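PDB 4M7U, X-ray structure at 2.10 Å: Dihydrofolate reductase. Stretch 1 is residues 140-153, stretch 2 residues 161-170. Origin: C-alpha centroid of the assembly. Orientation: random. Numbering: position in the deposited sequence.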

ATOM      1  N   ASP A 140      -5.400  12.066  -8.599  1.00 22.01           N
ATOM      2  CA  ASP A 140      -6.526  12.985  -8.530  1.00 18.88           C
ATOM      3  C   ASP A 140      -7.009  13.097  -7.086  1.00 15.08           C
ATOM      4  O   ASP A 140      -7.752  12.238  -6.606  1.00 19.61           O
ATOM      5  CB  ASP A 140      -7.673  12.499  -9.428  1.00 18.55           C
ATOM      6  CG  ASP A 140      -8.865  13.442  -9.408  1.00 23.43           C
ATOM      7  OD1 ASP A 140      -9.963  13.037  -9.851  1.00 29.03           O
ATOM      8  OD2 ASP A 140      -8.709  14.591  -8.930  1.00 23.55           O
ATOM      9  N   TRP A 141      -6.603  14.153  -6.388  1.00 13.37           N
ATOM     10  CA  TRP A 141      -7.041  14.341  -5.001  1.00 13.86           C
ATOM     11  C   TRP A 141      -8.453  14.940  -4.862  1.00 20.00           C
ATOM     12  O   TRP A 141      -9.003  14.992  -3.757  1.00 17.11           O
ATOM     13  CB  TRP A 141      -6.036  15.210  -4.241  1.00 14.81           C
ATOM     14  CG  TRP A 141      -4.755  14.504  -3.844  1.00 19.06           C
ATOM     15  CD1 TRP A 141      -3.536  14.596  -4.461  1.00 18.58           C
ATOM     16  CD2 TRP A 141      -4.573  13.618  -2.719  1.00 16.76           C
ATOM     17  NE1 TRP A 141      -2.609  13.820  -3.790  1.00 20.62           N
ATOM     18  CE2 TRP A 141      -3.215  13.213  -2.731  1.00 10.20           C
ATOM     19  CE3 TRP A 141      -5.426  13.130  -1.724  1.00 12.19           C
ATOM     20  CZ2 TRP A 141      -2.691  12.343  -1.758  1.00 10.50           C
ATOM     21  CZ3 TRP A 141      -4.903  12.274  -0.760  1.00 11.18           C
ATOM     22  CH2 TRP A 141      -3.537  11.893  -0.784  1.00 11.69           C
ATOM     23  N   SER A 142      -9.041  15.375  -5.976  1.00 18.10           N
ATOM     24  CA  SER A 142     -10.345  16.052  -5.938  1.00 18.04           C
ATOM     25  C   SER A 142     -11.491  15.138  -5.534  1.00 18.15           C
ATOM     26  O   SER A 142     -12.522  15.606  -5.045  1.00 24.20           O
ATOM     27  CB  SER A 142     -10.653  16.717  -7.280  1.00 21.80           C
ATOM     28  OG  SER A 142     -10.903  15.756  -8.286  1.00 28.31           O
ATOM     29  N   VAL A 143     -11.308  13.832  -5.711  1.00 20.13           N
ATOM     30  CA  VAL A 143     -12.344  12.858  -5.334  1.00 15.16           C
ATOM     31  C   VAL A 143     -12.171  12.302  -3.910  1.00 20.60           C
ATOM     32  O   VAL A 143     -12.969  11.480  -3.443  1.00 20.05           O
ATOM     33  CB  VAL A 143     -12.421  11.699  -6.351  1.00 22.30           C
ATOM     34  CG1 VAL A 143     -12.740  12.240  -7.735  1.00 15.77           C
ATOM     35  CG2 VAL A 143     -11.104  10.926  -6.382  1.00 18.52           C
ATOM     36  N   TRP A 144     -11.136  12.769  -3.218  1.00 20.35           N
ATOM     37  CA  TRP A 144     -10.841  12.302  -1.865  1.00 19.12           C
ATOM     38  C   TRP A 144     -11.003  13.431  -0.849  1.00 19.46           C
ATOM     39  O   TRP A 144     -10.718  14.592  -1.159  1.00 27.37           O
ATOM     40  CB  TRP A 144      -9.399  11.754  -1.798  1.00 15.85           C
ATOM     41  CG  TRP A 144      -9.191  10.475  -2.599  1.00 17.70           C
ATOM     42  CD1 TRP A 144      -8.611  10.349  -3.833  1.00 11.38           C
ATOM     43  CD2 TRP A 144      -9.589   9.155  -2.201  1.00 17.95           C
ATOM     44  NE1 TRP A 144      -8.605   9.023  -4.218  1.00 10.47           N
ATOM     45  CE2 TRP A 144      -9.199   8.275  -3.239  1.00 14.67           C
ATOM     46  CE3 TRP A 144     -10.219   8.635  -1.063  1.00 15.12           C
ATOM     47  CZ2 TRP A 144      -9.442   6.899  -3.172  1.00 12.44           C
ATOM     48  CZ3 TRP A 144     -10.450   7.272  -0.993  1.00 14.79           C
ATOM     49  CH2 TRP A 144     -10.068   6.419  -2.047  1.00 18.79           C
ATOM     50  N   GLU A 145     -11.449  13.090   0.359  1.00 25.01           N
ATOM     51  CA  GLU A 145     -11.403  14.025   1.490  1.00 27.15           C
ATOM     52  C   GLU A 145     -10.950  13.314   2.777  1.00 16.46           C
ATOM     53  O   GLU A 145     -11.211  12.118   2.968  1.00 16.43           O
ATOM     54  CB  GLU A 145     -12.761  14.708   1.700  1.00 22.41           C
ATOM     55  CG  GLU A 145     -13.782  13.811   2.372  1.00 25.86           C
ATOM     56  CD  GLU A 145     -15.200  14.354   2.285  1.00 35.38           C
ATOM     57  OE1 GLU A 145     -15.367  15.586   2.140  1.00 45.43           O
ATOM     58  OE2 GLU A 145     -16.143  13.537   2.360  1.00 37.86           O
ATOM     59  N   LYS A 146     -10.264  14.048   3.649  1.00 17.00           N
ATOM     60  CA  LYS A 146      -9.714  13.461   4.868  1.00 18.37           C
ATOM     61  C   LYS A 146     -10.807  13.334   5.916  1.00 17.42           C
ATOM     62  O   LYS A 146     -11.416  14.328   6.305  1.00 20.07           O
ATOM     63  CB  LYS A 146      -8.557  14.307   5.403  1.00 13.37           C
ATOM     64  CG  LYS A 146      -7.810  13.646   6.579  1.00 26.16           C
ATOM     65  CD  LYS A 146      -6.423  14.266   6.810  1.00 20.40           C
ATOM     66  CE  LYS A 146      -6.520  15.722   7.255  1.00 25.72           C
ATOM     67  NZ  LYS A 146      -5.168  16.324   7.490  1.00 25.35           N
ATOM     68  N   VAL A 147     -11.066  12.114   6.369  1.00 15.22           N
ATOM     69  CA  VAL A 147     -12.153  11.892   7.323  1.00 19.56           C
ATOM     70  C   VAL A 147     -11.639  11.630   8.738  1.00 17.36           C
ATOM     71  O   VAL A 147     -12.390  11.709   9.706  1.00 19.50           O
ATOM     72  CB  VAL A 147     -13.111  10.772   6.858  1.00 22.84           C
ATOM     73  CG1 VAL A 147     -13.629  11.095   5.470  1.00 19.43           C
ATOM     74  CG2 VAL A 147     -12.417   9.411   6.849  1.00 14.47           C
ATOM     75  N   ALA A 148     -10.349  11.345   8.855  1.00 11.24           N
ATOM     76  CA  ALA A 148      -9.755  11.112  10.160  1.00 16.65           C
ATOM     77  C   ALA A 148      -8.266  11.455  10.169  1.00 20.35           C
ATOM     78  O   ALA A 148      -7.586  11.380   9.135  1.00 16.95           O
ATOM     79  CB  ALA A 148      -9.983   9.671  10.613  1.00 16.42           C
ATOM     80  N   THR A 149      -7.777  11.848  11.341  1.00  9.80           N
ATOM     81  CA  THR A 149      -6.360  12.095  11.535  1.00 15.45           C
ATOM     82  C   THR A 149      -6.033  11.922  13.005  1.00 14.52           C
ATOM     83  O   THR A 149      -6.800  12.359  13.876  1.00 16.37           O
ATOM     84  CB  THR A 149      -5.922  13.499  11.005  1.00 16.15           C
ATOM     85  OG1 THR A 149      -4.492  13.600  11.024  1.00 13.28           O
ATOM     86  CG2 THR A 149      -6.548  14.643  11.825  1.00 19.12           C
ATOM     87  N   VAL A 150      -4.922  11.240  13.278  1.00 14.30           N
ATOM     88  CA  VAL A 150      -4.424  11.089  14.648  1.00 11.86           C
ATOM     89  C   VAL A 150      -2.892  11.196  14.682  1.00 17.78           C
ATOM     90  O   VAL A 150      -2.188  10.552  13.888  1.00 13.16           O
ATOM     91  CB  VAL A 150      -4.913   9.763  15.297  1.00 19.16           C
ATOM     92  CG1 VAL A 150      -4.455   8.577  14.501  1.00 18.00           C
ATOM     93  CG2 VAL A 150      -4.407   9.629  16.727  1.00 21.44           C
ATOM     94  N   PRO A 151      -2.368  12.037  15.581  1.00  9.37           N
ATOM     95  CA  PRO A 151      -0.912  12.187  15.658  1.00 11.57           C
ATOM     96  C   PRO A 151      -0.295  10.925  16.233  1.00 16.17           C
ATOM     97  O   PRO A 151      -0.924  10.282  17.064  1.00 14.14           O
ATOM     98  CB  PRO A 151      -0.730  13.357  16.633  1.00 21.24           C
ATOM     99  CG  PRO A 151      -1.971  13.355  17.457  1.00 13.06           C
ATOM    100  CD  PRO A 151      -3.074  12.900  16.546  1.00 16.09           C
ATOM    101  N   GLY A 152       0.906  10.563  15.798  1.00 15.05           N
ATOM    102  CA  GLY A 152       1.552   9.391  16.352  1.00 13.46           C
ATOM    103  C   GLY A 152       2.424   9.745  17.544  1.00 20.63           C
ATOM    104  O   GLY A 152       2.963  10.861  17.634  1.00 11.34           O
ATOM    105  N   VAL A 153       2.570   8.792  18.462  1.00 17.48           N
ATOM    106  CA  VAL A 153       3.403   8.999  19.647  1.00 19.73           C
ATOM    107  C   VAL A 153       4.893   8.805  19.350  1.00 16.70           C
ATOM    108  O   VAL A 153       5.296   7.773  18.810  1.00 24.45           O
ATOM    109  CB  VAL A 153       2.987   8.044  20.779  1.00 24.67           C
ATOM    110  CG1 VAL A 153       3.884   8.237  21.997  1.00 16.88           C
ATOM    111  CG2 VAL A 153       1.526   8.273  21.138  1.00 23.32           C
TER
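Stretch 2, residues 161-170: AHDYETYHRN

Stretch 2 is extended and lies antiparallel to stretch 1 as its neighbour in a β-sheet. The axes of strands 144-151 and 162-169 run at 138° and approach to 4.5 Å. Near the start of stretch 1, the edge of the Trp141 ring meets the face of Tyr167, with CZ3 of Trp141 3.8 Å from CE2 of Tyr167. Asn170 closes this end: its ND2 donates to Ser142 O (2.8 Å) and its N to Val143 O (2.8 Å). The Trp144 ring packs on Arg169, whose CG lies over its six-membered ring. Glu145 pairs with His168 through two hydrogen bonds, N to O in each direction, both 3.0 Å. Lys146 covers the face of Tyr167 opposite Trp141. Its NZ forms a long salt bridge with Glu165 OE2 (3.6 Å), and two waters also link these atoms. Val147 CG2 sits over the His168 ring. Thr166 O takes both Val147 N (2.8 Å) and, weakly, Ala148 N (3.4 Å), so stretch 1 has one extra residue in this β-bulge and the register shifts by one. Thr166 N donates to Ala148 O (3.0 Å). Thr149 faces Glu165, and a water joins its OG1 to Asp163 OD1. Val150 and Tyr164 exchange two backbone hydrogen bonds. Finally, Gly152 N donates to His162 O (2.8 Å), and its CA lies over the His162 ring.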

ATOM      1  N   ALA A 161       7.978  13.124  14.242  1.00 12.73           N
ATOM      2  CA  ALA A 161       6.576  13.506  14.342  1.00 16.19           C
ATOM      3  C   ALA A 161       5.872  12.923  13.130  1.00 14.35           C
ATOM      4  O   ALA A 161       6.421  12.933  12.027  1.00 12.66           O
ATOM      5  CB  ALA A 161       6.423  15.021  14.345  1.00  6.48           C
ATOM      6  N   HIS A 162       4.661  12.411  13.321  1.00 12.00           N
ATOM      7  CA  HIS A 162       3.944  11.815  12.207  1.00  9.54           C
ATOM      8  C   HIS A 162       2.443  11.837  12.453  1.00 15.51           C
ATOM      9  O   HIS A 162       2.002  11.956  13.602  1.00 12.18           O
ATOM     10  CB  HIS A 162       4.464  10.389  11.947  1.00 15.57           C
ATOM     11  CG  HIS A 162       4.386   9.480  13.140  1.00 12.62           C
ATOM     12  ND1 HIS A 162       5.275   9.557  14.196  1.00 16.82           N
ATOM     13  CD2 HIS A 162       3.531   8.469  13.440  1.00 14.74           C
ATOM     14  CE1 HIS A 162       4.969   8.636  15.092  1.00 13.25           C
ATOM     15  NE2 HIS A 162       3.925   7.961  14.666  1.00 12.24           N
ATOM     16  N   ASP A 163       1.669  11.761  11.368  1.00 10.18           N
ATOM     17  CA  ASP A 163       0.219  11.660  11.462  1.00 12.41           C
ATOM     18  C   ASP A 163      -0.279  10.433  10.721  1.00 15.22           C
ATOM     19  O   ASP A 163       0.263  10.070   9.667  1.00 12.48           O
ATOM     20  CB  ASP A 163      -0.476  12.926  10.928  1.00 12.16           C
ATOM     21  CG  ASP A 163      -0.241  14.135  11.816  1.00 12.74           C
ATOM     22  OD1 ASP A 163      -0.846  14.202  12.910  1.00 16.17           O
ATOM     23  OD2 ASP A 163       0.571  15.003  11.442  1.00 13.20           O
ATOM     24  N   TYR A 164      -1.287   9.780  11.299  1.00 10.03           N
ATOM     25  CA  TYR A 164      -1.999   8.708  10.624  1.00 13.05           C
ATOM     26  C   TYR A 164      -3.307   9.263  10.059  1.00 16.23           C
ATOM     27  O   TYR A 164      -4.221   9.632  10.822  1.00 12.86           O
ATOM     28  CB  TYR A 164      -2.301   7.575  11.608  1.00 13.14           C
ATOM     29  CG  TYR A 164      -1.071   6.878  12.148  1.00 17.78           C
ATOM     30  CD1 TYR A 164      -0.493   7.274  13.350  1.00 14.84           C
ATOM     31  CD2 TYR A 164      -0.492   5.808  11.460  1.00 19.94           C
ATOM     32  CE1 TYR A 164       0.640   6.628  13.853  1.00  9.96           C
ATOM     33  CE2 TYR A 164       0.643   5.153  11.960  1.00 12.70           C
ATOM     34  CZ  TYR A 164       1.199   5.571  13.151  1.00 18.24           C
ATOM     35  OH  TYR A 164       2.322   4.922  13.644  1.00 17.74           O
ATOM     36  N   GLU A 165      -3.408   9.307   8.729  1.00  7.87           N
ATOM     37  CA  GLU A 165      -4.563   9.912   8.087  1.00  9.22           C
ATOM     38  C   GLU A 165      -5.438   8.893   7.356  1.00 11.71           C
ATOM     39  O   GLU A 165      -4.937   7.915   6.804  1.00 13.11           O
ATOM     40  CB  GLU A 165      -4.103  10.985   7.093  1.00 11.17           C
ATOM     41  CG  GLU A 165      -3.164  12.026   7.682  1.00 15.05           C
ATOM     42  CD  GLU A 165      -2.693  13.022   6.637  1.00 21.63           C
ATOM     43  OE1 GLU A 165      -2.738  12.684   5.423  1.00 17.32           O
ATOM     44  OE2 GLU A 165      -2.287  14.145   7.021  1.00 18.99           O
ATOM     45  N   THR A 166      -6.745   9.151   7.331  1.00 16.00           N
ATOM     46  CA  THR A 166      -7.681   8.341   6.553  1.00 11.86           C
ATOM     47  C   THR A 166      -8.437   9.214   5.551  1.00 17.96           C
ATOM     48  O   THR A 166      -8.969  10.263   5.925  1.00 10.91           O
ATOM     49  CB  THR A 166      -8.695   7.647   7.482  1.00 14.71           C
ATOM     50  OG1 THR A 166      -7.987   6.930   8.503  1.00 12.40           O
ATOM     51  CG2 THR A 166      -9.594   6.674   6.694  1.00 15.12           C
ATOM     52  N   TYR A 167      -8.483   8.788   4.288  1.00 16.62           N
ATOM     53  CA  TYR A 167      -9.266   9.483   3.257  1.00 12.96           C
ATOM     54  C   TYR A 167     -10.389   8.580   2.721  1.00 20.97           C
ATOM     55  O   TYR A 167     -10.211   7.366   2.600  1.00 11.06           O
ATOM     56  CB  TYR A 167      -8.366   9.948   2.107  1.00 11.31           C
ATOM     57  CG  TYR A 167      -7.296  10.945   2.514  1.00 13.57           C
ATOM     58  CD1 TYR A 167      -6.153  10.529   3.183  1.00 11.46           C
ATOM     59  CD2 TYR A 167      -7.435  12.300   2.234  1.00 16.09           C
ATOM     60  CE1 TYR A 167      -5.174  11.428   3.551  1.00 16.82           C
ATOM     61  CE2 TYR A 167      -6.458  13.213   2.606  1.00 11.55           C
ATOM     62  CZ  TYR A 167      -5.336  12.768   3.261  1.00 10.95           C
ATOM     63  OH  TYR A 167      -4.361  13.653   3.640  1.00 19.17           O
ATOM     64  N   HIS A 168     -11.554   9.171   2.452  1.00 16.38           N
ATOM     65  CA  HIS A 168     -12.685   8.447   1.862  1.00 19.29           C
ATOM     66  C   HIS A 168     -13.081   9.211   0.604  1.00 19.14           C
ATOM     67  O   HIS A 168     -12.695  10.372   0.434  1.00 15.71           O
ATOM     68  CB  HIS A 168     -13.894   8.402   2.810  1.00 16.19           C
ATOM     69  CG  HIS A 168     -13.768   7.450   3.966  1.00 18.16           C
ATOM     70  ND1 HIS A 168     -14.714   7.366   4.960  1.00 21.16           N
ATOM     71  CD2 HIS A 168     -12.806   6.539   4.277  1.00 21.26           C
ATOM     72  CE1 HIS A 168     -14.346   6.448   5.841  1.00 15.01           C
ATOM     73  NE2 HIS A 168     -13.201   5.934   5.455  1.00 18.59           N
ATOM     74  N   ARG A 169     -13.854   8.582  -0.277  1.00 23.79           N
ATOM     75  CA  ARG A 169     -14.282   9.260  -1.503  1.00 21.26           C
ATOM     76  C   ARG A 169     -15.394  10.274  -1.246  1.00 28.62           C
ATOM     77  O   ARG A 169     -16.247  10.048  -0.388  1.00 26.13           O
ATOM     78  CB  ARG A 169     -14.704   8.241  -2.574  1.00 18.88           C
ATOM     79  CG  ARG A 169     -13.500   7.626  -3.278  1.00 24.88           C
ATOM     80  CD  ARG A 169     -13.859   6.690  -4.412  1.00 29.33           C
ATOM     81  NE  ARG A 169     -12.635   6.297  -5.105  1.00 25.97           N
ATOM     82  CZ  ARG A 169     -12.156   6.910  -6.178  1.00 25.39           C
ATOM     83  NH1 ARG A 169     -12.820   7.931  -6.712  1.00 19.17           N
ATOM     84  NH2 ARG A 169     -11.026   6.485  -6.725  1.00 28.01           N
ATOM     85  N   ASN A 170     -15.375  11.390  -1.977  1.00 28.70           N
ATOM     86  CA  ASN A 170     -16.475  12.359  -1.907  1.00 30.27           C
ATOM     87  C   ASN A 170     -17.477  12.207  -3.054  1.00 33.68           C
ATOM     88  O   ASN A 170     -17.683  11.119  -3.602  1.00 36.84           O
ATOM     89  CB  ASN A 170     -15.946  13.800  -1.844  1.00 23.52           C
ATOM     90  CG  ASN A 170     -15.129  14.188  -3.076  1.00 29.27           C
ATOM     91  OD1 ASN A 170     -15.357  13.689  -4.179  1.00 38.04           O
ATOM     92  ND2 ASN A 170     -14.174  15.097  -2.887  1.00 26.65           N
TER
HETATM   93  O   HOH W   1     -16.444  10.977   2.604  1.00 26.95           O
HETATM   94  O   HOH W   2      -3.260  15.049   9.393  1.00 17.27           O
HETATM   95  O   HOH W   3      -3.427  16.272   5.098  1.00 33.48           O
HETATM   96  O   HOH W   4      -3.411  14.221  13.341  1.00 13.83           O
HETATM   97  O   HOH W   5       3.682  12.860  16.033  1.00 12.00           O